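Local coordinates for protein lactate dehydrogenase, adjacent gene encodes predicted malate dehydrogenase (Cryptosporidium parvum, PDB 4ND2) that probably catalyses the reversible, NAD-dependent interconversion of (S)-lactate and pyruvate as an L-lactate dehydrogenase of the LDH/MDH superfamily, at residues C143-V148 with A237-K242; A244-K249 with A253-S258; V274-I277 with G282-D285. One frame throughout, in Å; residues are numbered along the deposited sequence.

Interaction 1: residues C143-V148 with A237-K242. With A3D (3-acetylpyridine adenine dinucleotide), chain C.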
loop_
_atom_site.group_PDB
_atom_site.type_symbol
_atom_site.label_atom_id
_atom_site.label_comp_id
_atom_site.label_asym_id
_atom_site.label_seq_id
_atom_site.Cartn_x
_atom_site.Cartn_y
_atom_site.Cartn_z
ATOM N N CYS A 143 -18.873 -9.689 -17.835
ATOM C CA CYS A 143 -18.349 -10.927 -17.274
ATOM C C CYS A 143 -18.863 -11.133 -15.852
ATOM O O CYS A 143 -19.529 -10.258 -15.292
ATOM C CB CYS A 143 -16.821 -10.914 -17.292
ATOM S SG CYS A 143 -16.078 -9.716 -16.163
ATOM N N GLY A 144 -18.559 -12.293 -15.277
ATOM C CA GLY A 144 -19.007 -12.628 -13.930
ATOM C C GLY A 144 -17.864 -12.957 -12.992
ATOM O O GLY A 144 -16.917 -13.642 -13.380
ATOM N N MET A 145 -17.955 -12.471 -11.755
ATOM C CA MET A 145 -17.015 -12.857 -10.708
ATOM C C MET A 145 -17.383 -14.241 -10.199
ATOM O O MET A 145 -18.487 -14.452 -9.696
ATOM C CB MET A 145 -17.039 -11.863 -9.542
ATOM C CG MET A 145 -15.932 -12.067 -8.509
ATOM S SD MET A 145 -16.018 -13.598 -7.552
ATOM C CE MET A 145 -17.501 -13.329 -6.587
ATOM N N ALA A 146 -16.450 -15.180 -10.327
ATOM C CA ALA A 146 -16.612 -16.505 -9.742
ATOM C C ALA A 146 -15.265 -17.200 -9.614
ATOM O O ALA A 146 -14.874 -17.603 -8.522
ATOM C CB ALA A 146 -17.565 -17.347 -10.576
ATOM N N GLY A 147 -14.568 -17.328 -10.740
ATOM C CA GLY A 147 -13.283 -18.017 -10.804
ATOM C C GLY A 147 -12.224 -17.516 -9.836
ATOM O O GLY A 147 -11.451 -18.312 -9.307
ATOM N N VAL A 148 -12.178 -16.203 -9.606
ATOM C CA VAL A 148 -11.217 -15.635 -8.652
ATOM C C VAL A 148 -11.508 -16.145 -7.239
ATOM O O VAL A 148 -10.584 -16.488 -6.500
ATOM C CB VAL A 148 -11.204 -14.088 -8.680
ATOM C CG1 VAL A 148 -10.339 -13.531 -7.555
ATOM C CG2 VAL A 148 -10.689 -13.586 -10.021
ATOM N N ALA A 237 -16.366 -9.931 -2.375
ATOM C CA ALA A 237 -16.165 -8.493 -2.556
ATOM C C ALA A 237 -14.745 -8.202 -3.039
ATOM O O ALA A 237 -14.549 -7.453 -4.001
ATOM C CB ALA A 237 -16.433 -7.753 -1.255
ATOM N N ALA A 238 -13.766 -8.798 -2.362
ATOM C CA ALA A 238 -12.359 -8.595 -2.693
ATOM C C ALA A 238 -12.053 -9.076 -4.106
ATOM O O ALA A 238 -11.306 -8.424 -4.835
ATOM C CB ALA A 238 -11.469 -9.304 -1.686
ATOM N N ALA A 239 -12.639 -10.214 -4.482
ATOM C CA ALA A 239 -12.467 -10.776 -5.821
ATOM C C ALA A 239 -12.952 -9.813 -6.902
ATOM O O ALA A 239 -12.282 -9.620 -7.918
ATOM C CB ALA A 239 -13.206 -12.101 -5.931
ATOM N N ALA A 240 -14.116 -9.207 -6.674
ATOM C CA ALA A 240 -14.679 -8.234 -7.613
ATOM C C ALA A 240 -13.774 -7.014 -7.776
ATOM O O ALA A 240 -13.633 -6.488 -8.882
ATOM C CB ALA A 240 -16.064 -7.801 -7.155
ATOM N N VAL A 241 -13.163 -6.572 -6.677
ATOM C CA VAL A 241 -12.255 -5.423 -6.702
ATOM C C VAL A 241 -11.000 -5.742 -7.519
ATOM O O VAL A 241 -10.532 -4.904 -8.293
ATOM C CB VAL A 241 -11.865 -4.960 -5.276
ATOM C CG1 VAL A 241 -10.797 -3.873 -5.326
ATOM C CG2 VAL A 241 -13.087 -4.447 -4.526
ATOM N N LYS A 242 -10.468 -6.953 -7.363
ATOM C CA LYS A 242 -9.312 -7.380 -8.153
ATOM C C LYS A 242 -9.631 -7.327 -9.646
ATOM O O LYS A 242 -8.799 -6.903 -10.445
ATOM C CB LYS A 242 -8.860 -8.794 -7.762
ATOM C CG LYS A 242 -8.396 -8.957 -6.317
ATOM C CD LYS A 242 -7.262 -8.023 -5.920
ATOM C CE LYS A 242 -5.977 -8.320 -6.683
ATOM N NZ LYS A 242 -4.884 -7.403 -6.267
HETATM P PA A3D C . -27.733 -9.058 0.276
HETATM O O1A A3D C . -26.925 -8.698 1.492
HETATM O O2A A3D C . -29.127 -9.602 0.450
HETATM O O5B A3D C . -27.816 -7.772 -0.675
HETATM C C5B A3D C . -28.658 -7.718 -1.821
HETATM C C4B A3D C . -29.022 -6.260 -2.049
HETATM O O4B A3D C . -29.651 -6.107 -3.323
HETATM C C3B A3D C . -29.999 -5.729 -1.000
HETATM O O3B A3D C . -29.447 -4.604 -0.308
HETATM C C2B A3D C . -31.236 -5.344 -1.790
HETATM O O2B A3D C . -31.902 -4.178 -1.297
HETATM C C1B A3D C . -30.672 -5.123 -3.181
HETATM N N9A A3D C . -31.686 -5.221 -4.251
HETATM C C8A A3D C . -32.748 -6.047 -4.318
HETATM N N7A A3D C . -33.443 -5.825 -5.463
HETATM C C5A A3D C . -32.822 -4.843 -6.134
HETATM C C6A A3D C . -33.023 -4.122 -7.407
HETATM N N6A A3D C . -34.067 -4.418 -8.219
HETATM N N1A A3D C . -32.125 -3.161 -7.730
HETATM C C2A A3D C . -31.078 -2.849 -6.941
HETATM N N3A A3D C . -30.840 -3.466 -5.770
HETATM C C4A A3D C . -31.661 -4.450 -5.328
HETATM O O3 A3D C . -26.943 -10.118 -0.652
HETATM P PN A3D C . -25.335 -10.260 -0.740
HETATM O O1N A3D C . -24.864 -11.077 0.430
HETATM O O2N A3D C . -24.714 -8.916 -1.003
HETATM O O5D A3D C . -25.188 -11.134 -2.080
HETATM C C5D A3D C . -25.571 -10.559 -3.325
HETATM C C4D A3D C . -25.591 -11.596 -4.442
HETATM O O4D A3D C . -24.264 -12.079 -4.686
HETATM C C3D A3D C . -26.446 -12.820 -4.125
HETATM O O3D A3D C . -27.216 -13.181 -5.271
HETATM C C2D A3D C . -25.443 -13.913 -3.831
HETATM O O2D A3D C . -25.913 -15.228 -4.141
HETATM C C1D A3D C . -24.300 -13.505 -4.742
HETATM N N1N A3D C . -23.009 -14.083 -4.372
HETATM C C2N A3D C . -22.269 -14.642 -5.341
HETATM C C3N A3D C . -21.034 -15.209 -5.055
HETATM C C7N A3D C . -20.206 -15.831 -6.137
HETATM O O7N A3D C . -19.166 -16.373 -5.822
HETATM C C8N A3D C . -20.648 -15.770 -7.567
HETATM C C4N A3D C . -20.567 -15.186 -3.748
HETATM C C5N A3D C . -21.348 -14.599 -2.763
HETATM C C6N A3D C . -22.577 -14.051 -3.104
#

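Interaction 2: residues A244-K249 with A253-S258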
loop_
_atom_site.group_PDB
_atom_site.type_symbol
_atom_site.label_atom_id
_atom_site.label_comp_id
_atom_site.label_asym_id
_atom_site.label_seq_id
_atom_site.Cartn_x
_atom_site.Cartn_y
_atom_site.Cartn_z
ATOM N N ALA A 244 -11.986 -5.365 -11.045
ATOM C CA ALA A 244 -12.112 -3.941 -11.362
ATOM C C ALA A 244 -10.742 -3.283 -11.540
ATOM O O ALA A 244 -10.558 -2.476 -12.455
ATOM C CB ALA A 244 -12.907 -3.220 -10.280
ATOM N N GLU A 245 -9.797 -3.631 -10.664
ATOM C CA GLU A 245 -8.405 -3.169 -10.764
ATOM C C GLU A 245 -7.769 -3.516 -12.109
ATOM O O GLU A 245 -7.099 -2.683 -12.721
ATOM C CB GLU A 245 -7.540 -3.810 -9.679
ATOM C CG GLU A 245 -7.716 -3.276 -8.270
ATOM C CD GLU A 245 -6.914 -4.079 -7.258
ATOM O OE1 GLU A 245 -5.989 -4.809 -7.674
ATOM O OE2 GLU A 245 -7.205 -3.987 -6.047
ATOM N N ALA A 246 -7.955 -4.763 -12.538
ATOM C CA ALA A 246 -7.388 -5.246 -13.796
ATOM C C ALA A 246 -7.857 -4.408 -14.981
ATOM O O ALA A 246 -7.067 -4.085 -15.870
ATOM C CB ALA A 246 -7.746 -6.708 -14.012
ATOM N N TYR A 247 -9.140 -4.054 -14.983
ATOM C CA TYR A 247 -9.709 -3.219 -16.032
ATOM C C TYR A 247 -9.195 -1.782 -15.943
ATOM O O TYR A 247 -8.676 -1.245 -16.919
ATOM C CB TYR A 247 -11.243 -3.234 -15.965
ATOM C CG TYR A 247 -11.898 -2.392 -17.035
ATOM C CD1 TYR A 247 -12.039 -2.871 -18.334
ATOM C CD2 TYR A 247 -12.369 -1.112 -16.754
ATOM C CE1 TYR A 247 -12.626 -2.102 -19.323
ATOM C CE2 TYR A 247 -12.964 -0.336 -17.737
ATOM C CZ TYR A 247 -13.088 -0.835 -19.019
ATOM O OH TYR A 247 -13.680 -0.070 -19.995
ATOM N N LEU A 248 -9.343 -1.170 -14.770
ATOM C CA LEU A 248 -9.021 0.248 -14.587
ATOM C C LEU A 248 -7.538 0.565 -14.770
ATOM O O LEU A 248 -7.193 1.648 -15.230
ATOM C CB LEU A 248 -9.492 0.735 -13.211
ATOM C CG LEU A 248 -11.011 0.807 -13.015
ATOM C CD1 LEU A 248 -11.364 1.010 -11.547
ATOM C CD2 LEU A 248 -11.612 1.915 -13.862
ATOM N N LYS A 249 -6.672 -0.377 -14.406
ATOM C CA LYS A 249 -5.226 -0.189 -14.537
ATOM C C LYS A 249 -4.640 -0.886 -15.770
ATOM O O LYS A 249 -3.426 -0.863 -15.973
ATOM C CB LYS A 249 -4.528 -0.668 -13.265
ATOM C CG LYS A 249 -4.889 0.166 -12.045
ATOM C CD LYS A 249 -4.429 -0.488 -10.753
ATOM C CE LYS A 249 -4.296 0.519 -9.619
ATOM N NZ LYS A 249 -3.437 1.696 -9.947
ATOM N N ALA A 253 -4.050 -8.798 -16.660
ATOM C CA ALA A 253 -3.974 -9.802 -15.607
ATOM C C ALA A 253 -4.698 -11.067 -16.042
ATOM O O ALA A 253 -5.723 -11.001 -16.720
ATOM C CB ALA A 253 -4.588 -9.268 -14.322
ATOM N N VAL A 254 -4.159 -12.218 -15.649
ATOM C CA VAL A 254 -4.831 -13.488 -15.881
ATOM C C VAL A 254 -5.906 -13.646 -14.811
ATOM O O VAL A 254 -5.599 -13.816 -13.630
ATOM C CB VAL A 254 -3.866 -14.689 -15.834
ATOM C CG1 VAL A 254 -4.630 -15.988 -16.059
ATOM C CG2 VAL A 254 -2.765 -14.535 -16.872
ATOM N N VAL A 255 -7.162 -13.571 -15.234
ATOM C CA VAL A 255 -8.291 -13.588 -14.315
ATOM C C VAL A 255 -9.244 -14.728 -14.667
ATOM O O VAL A 255 -9.886 -14.692 -15.718
ATOM C CB VAL A 255 -9.055 -12.249 -14.374
ATOM C CG1 VAL A 255 -10.237 -12.255 -13.410
ATOM C CG2 VAL A 255 -8.118 -11.090 -14.060
ATOM N N PRO A 256 -9.338 -15.749 -13.796
ATOM C CA PRO A 256 -10.405 -16.724 -13.993
ATOM C C PRO A 256 -11.750 -16.065 -13.698
ATOM O O PRO A 256 -11.960 -15.565 -12.596
ATOM C CB PRO A 256 -10.091 -17.829 -12.972
ATOM C CG PRO A 256 -8.752 -17.508 -12.401
ATOM C CD PRO A 256 -8.534 -16.045 -12.601
ATOM N N CYS A 257 -12.628 -16.027 -14.694
ATOM C CA CYS A 257 -13.950 -15.429 -14.531
ATOM C C CYS A 257 -14.923 -16.001 -15.561
ATOM O O CYS A 257 -14.510 -16.685 -16.508
ATOM C CB CYS A 257 -13.871 -13.900 -14.646
ATOM S SG CYS A 257 -13.519 -13.253 -16.294
ATOM N N SER A 258 -16.211 -15.739 -15.360
ATOM C CA SER A 258 -17.230 -16.202 -16.291
ATOM C C SER A 258 -17.234 -15.263 -17.492
ATOM O O SER A 258 -17.664 -14.112 -17.387
ATOM C CB SER A 258 -18.605 -16.254 -15.622
ATOM O OG SER A 258 -19.555 -16.883 -16.467
#

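Interaction 3: residues V274-I277 with G282-D285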
loop_
_atom_site.group_PDB
_atom_site.type_symbol
_atom_site.label_atom_id
_atom_site.label_comp_id
_atom_site.label_asym_id
_atom_site.label_seq_id
_atom_site.Cartn_x
_atom_site.Cartn_y
_atom_site.Cartn_z
ATOM N N VAL A 274 -13.413 -19.444 -17.199
ATOM C CA VAL A 274 -12.181 -19.708 -17.944
ATOM C C VAL A 274 -11.103 -18.707 -17.535
ATOM O O VAL A 274 -11.430 -17.633 -17.027
ATOM C CB VAL A 274 -12.392 -19.590 -19.470
ATOM C CG1 VAL A 274 -13.245 -20.738 -19.988
ATOM C CG2 VAL A 274 -13.014 -18.246 -19.839
ATOM N N PRO A 275 -9.817 -19.046 -17.763
ATOM C CA PRO A 275 -8.758 -18.057 -17.537
ATOM C C PRO A 275 -8.735 -16.993 -18.635
ATOM O O PRO A 275 -8.469 -17.308 -19.796
ATOM C CB PRO A 275 -7.464 -18.893 -17.550
ATOM C CG PRO A 275 -7.880 -20.324 -17.654
ATOM C CD PRO A 275 -9.270 -20.338 -18.207
ATOM N N THR A 276 -9.035 -15.750 -18.267
ATOM C CA THR A 276 -9.055 -14.641 -19.215
ATOM C C THR A 276 -7.864 -13.722 -18.989
ATOM O O THR A 276 -7.205 -13.794 -17.955
ATOM C CB THR A 276 -10.325 -13.780 -19.056
ATOM O OG1 THR A 276 -10.260 -13.054 -17.821
ATOM C CG2 THR A 276 -11.580 -14.641 -19.075
ATOM N N ILE A 277 -7.605 -12.864 -19.970
ATOM C CA ILE A 277 -6.738 -11.709 -19.794
ATOM C C ILE A 277 -7.648 -10.484 -19.753
ATOM O O ILE A 277 -8.407 -10.253 -20.694
ATOM C CB ILE A 277 -5.736 -11.554 -20.958
ATOM C CG1 ILE A 277 -4.893 -12.825 -21.129
ATOM C CG2 ILE A 277 -4.843 -10.337 -20.741
ATOM C CD1 ILE A 277 -4.106 -13.223 -19.899
ATOM N N GLY A 282 -11.574 -4.669 -21.521
ATOM C CA GLY A 282 -12.377 -5.707 -20.881
ATOM C C GLY A 282 -11.710 -7.063 -20.983
ATOM O O GLY A 282 -10.510 -7.185 -20.738
ATOM N N VAL A 283 -12.487 -8.084 -21.342
ATOM C CA VAL A 283 -11.951 -9.424 -21.578
ATOM C C VAL A 283 -11.275 -9.420 -22.947
ATOM O O VAL A 283 -11.945 -9.348 -23.973
ATOM C CB VAL A 283 -13.053 -10.505 -21.521
ATOM C CG1 VAL A 283 -12.479 -11.880 -21.850
ATOM C CG2 VAL A 283 -13.712 -10.520 -20.147
ATOM N N GLU A 284 -9.948 -9.486 -22.950
ATOM C CA GLU A 284 -9.162 -9.309 -24.174
ATOM C C GLU A 284 -8.681 -10.626 -24.792
ATOM O O GLU A 284 -8.344 -10.666 -25.976
ATOM C CB GLU A 284 -7.980 -8.375 -23.893
ATOM C CG GLU A 284 -8.431 -6.966 -23.529
ATOM C CD GLU A 284 -7.299 -6.036 -23.139
ATOM O OE1 GLU A 284 -7.596 -4.886 -22.754
ATOM O OE2 GLU A 284 -6.120 -6.439 -23.213
ATOM N N ASP A 285 -8.650 -11.695 -23.999
ATOM C CA ASP A 285 -8.255 -13.013 -24.495
ATOM C C ASP A 285 -8.665 -14.096 -23.501
ATOM O O ASP A 285 -9.004 -13.797 -22.353
ATOM C CB ASP A 285 -6.736 -13.062 -24.727
ATOM C CG ASP A 285 -6.324 -14.062 -25.808
ATOM O OD1 ASP A 285 -5.104 -14.272 -25.977
ATOM O OD2 ASP A 285 -7.199 -14.638 -26.489
#

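Interaction 1: residues C143-V148 with A237-K242
Met145 spans the gap between a flat group, the acetylpyridine of the bound cofactor analogue, and Ala239 on helix 234-248. The acetyl group lies nearly coplanar with its pyridine ring, and Met145 CE sits over one face of it, 3.7 Å from A3D C7N. The backbone of the same residue closes on the acetyl methyl end, with Met145 O 3.3 Å from A3D C8N and on the same side of the plane as CE. On the protein side, Met145 SD packs against Ala239 CB at 3.6 Å, and Met145 CG lies 3.9 Å from Ala240 N. Met145 starts with CG anti to the backbone N (chi1 -171°) and then bends at both following torsions, which lets the thioether meet the helix while its methyl turns to the ligand. Val148 CG1 also reaches Ala239 CB at 3.6 Å, leaving that methyl wedged between a sulfur and a valine branch. Ile120 and Met243 also pack on Met145, and Met54 of a second subunit packs on Ala239. The arrangement belongs to the nicotinamide end of a Rossmann-fold cofactor pocket, where strand 142-144, at one edge of the parallel sheet, runs through Ala146, the N-cap residue, into helix 147-162.

Interaction 2: residues A244-K249 with A253-S258
Ala246, near the end of helix 234-248, meets strand 253-261 through a single methyl. It has the largest buried surface of the contact, followed by Ala253 and Val255, and together these three residues make up the whole interface. Ala246 CB lies 4.1 Å from Ala253 CB, one methyl against another, and 4.4 Å from Val255 CG2. The distances are those of ordinary apolar packing, and no polar bond links the two segments. With side chains this small the backbones come close: Ala246 CA and Ala253 CA are 6.0 Å apart. Ala253 and Val255, two apart in the strand, both direct CB at the helix, so the same strand face supplies both partners. Val255 has CG1 anti to the backbone N (chi1 -180°), which leaves CG2 as the branch nearer Ala246.

The helix keeps its backbone pairing to its end, since Lys249 N bonds to Glu245 O at 2.9 Å. The chain then needs only a short turn before Ala253 starts the strand. Ile278 of strand 270-279 touches both Ala246 and Val255, while Met243, one helical turn earlier, packs on Val255 as well. The contact thus docks the end of helix 234-248 on the outer strand of the three-stranded antiparallel sheet. From Val254, a backbone N-H reaches Asp168 of a neighbouring subunit, and Tyr247 stacks on Phe116 of strand 116-119 in the six-stranded parallel sheet.

Interaction 3: residues V274-I277 with G282-D285
A beta hairpin of the alpha/beta C-terminal domain, made by strands 270-279 and 284-286, brings Ile277 against Glu284 and Asp285. Two backbone hydrogen bonds hold it here, and they differ in geometry. Glu284 N donates to Ile277 O over 2.8 Å, with a C=O...N angle of 173°, so the donor lies nearly in line with the carbonyl bond. Ile277 N donates to Asp285 O over 2.9 Å, but it approaches from above the carbonyl plane, 43° out of it. Asp285 O also receives a CA-H...O contact from Thr276 CA at 3.2 Å. This uneven pairing fits the local path of the chain: it turns a corner at Val283, and the two touching parts run 118° apart end to end instead of lying neatly antiparallel.

Side chains add packing at two places. Ile277 and Asp285 run side by side, pointing the same way, with Ile277 CG1 4.0 Å from Asp285 CB, so the aspartate contributes its methylene to the contact. Further along, Val283 and Thr276 meet at about a right angle: Val283 CG1, anti to the backbone N, comes within 4.0 Å of both Thr276 CB and Thr276 CG2. The polar ends of two of the residues are engaged by others. Thr276 OG1 hydrogen-bonds to Val255 O on the central strand's other neighbour, and the Glu284 carboxylate uses OE2 for a salt bridge with Lys252 and OE1 to accept from Asn281 N. Val254 and, from a neighbouring subunit, Val164 pack on Ile277. Asp285 N is buried by the contact and has no hydrogen-bond partner in the model.

How the interactions relate
The three contacts lead outward from the cofactor. Interactions 1 and 2 share helix 234-248, their centres are 8 Å apart, and a probable hydrogen bond from Gly144 N to Ser258 O (2.9 Å) joins the edge of the parallel sheet to strand 253-261. Interactions 2 and 3, also 8 Å apart between centres, meet through neighbouring strands: Val255 O to Thr276 OG1 is 2.7 Å, and Cys257 O to Val274 N is 3.0 Å, both probable hydrogen bonds. Interactions 1 and 3, 13 Å apart between centres, also touch where Cys143 CB packs 4.2 Å from Val283 CG2. Interaction 1 alone touches the ligand; its Met145 side chain is about 7 Å from pyruvic acid. The Val255 side chain in interaction 2 is already about 12 Å from the cofactor analogue.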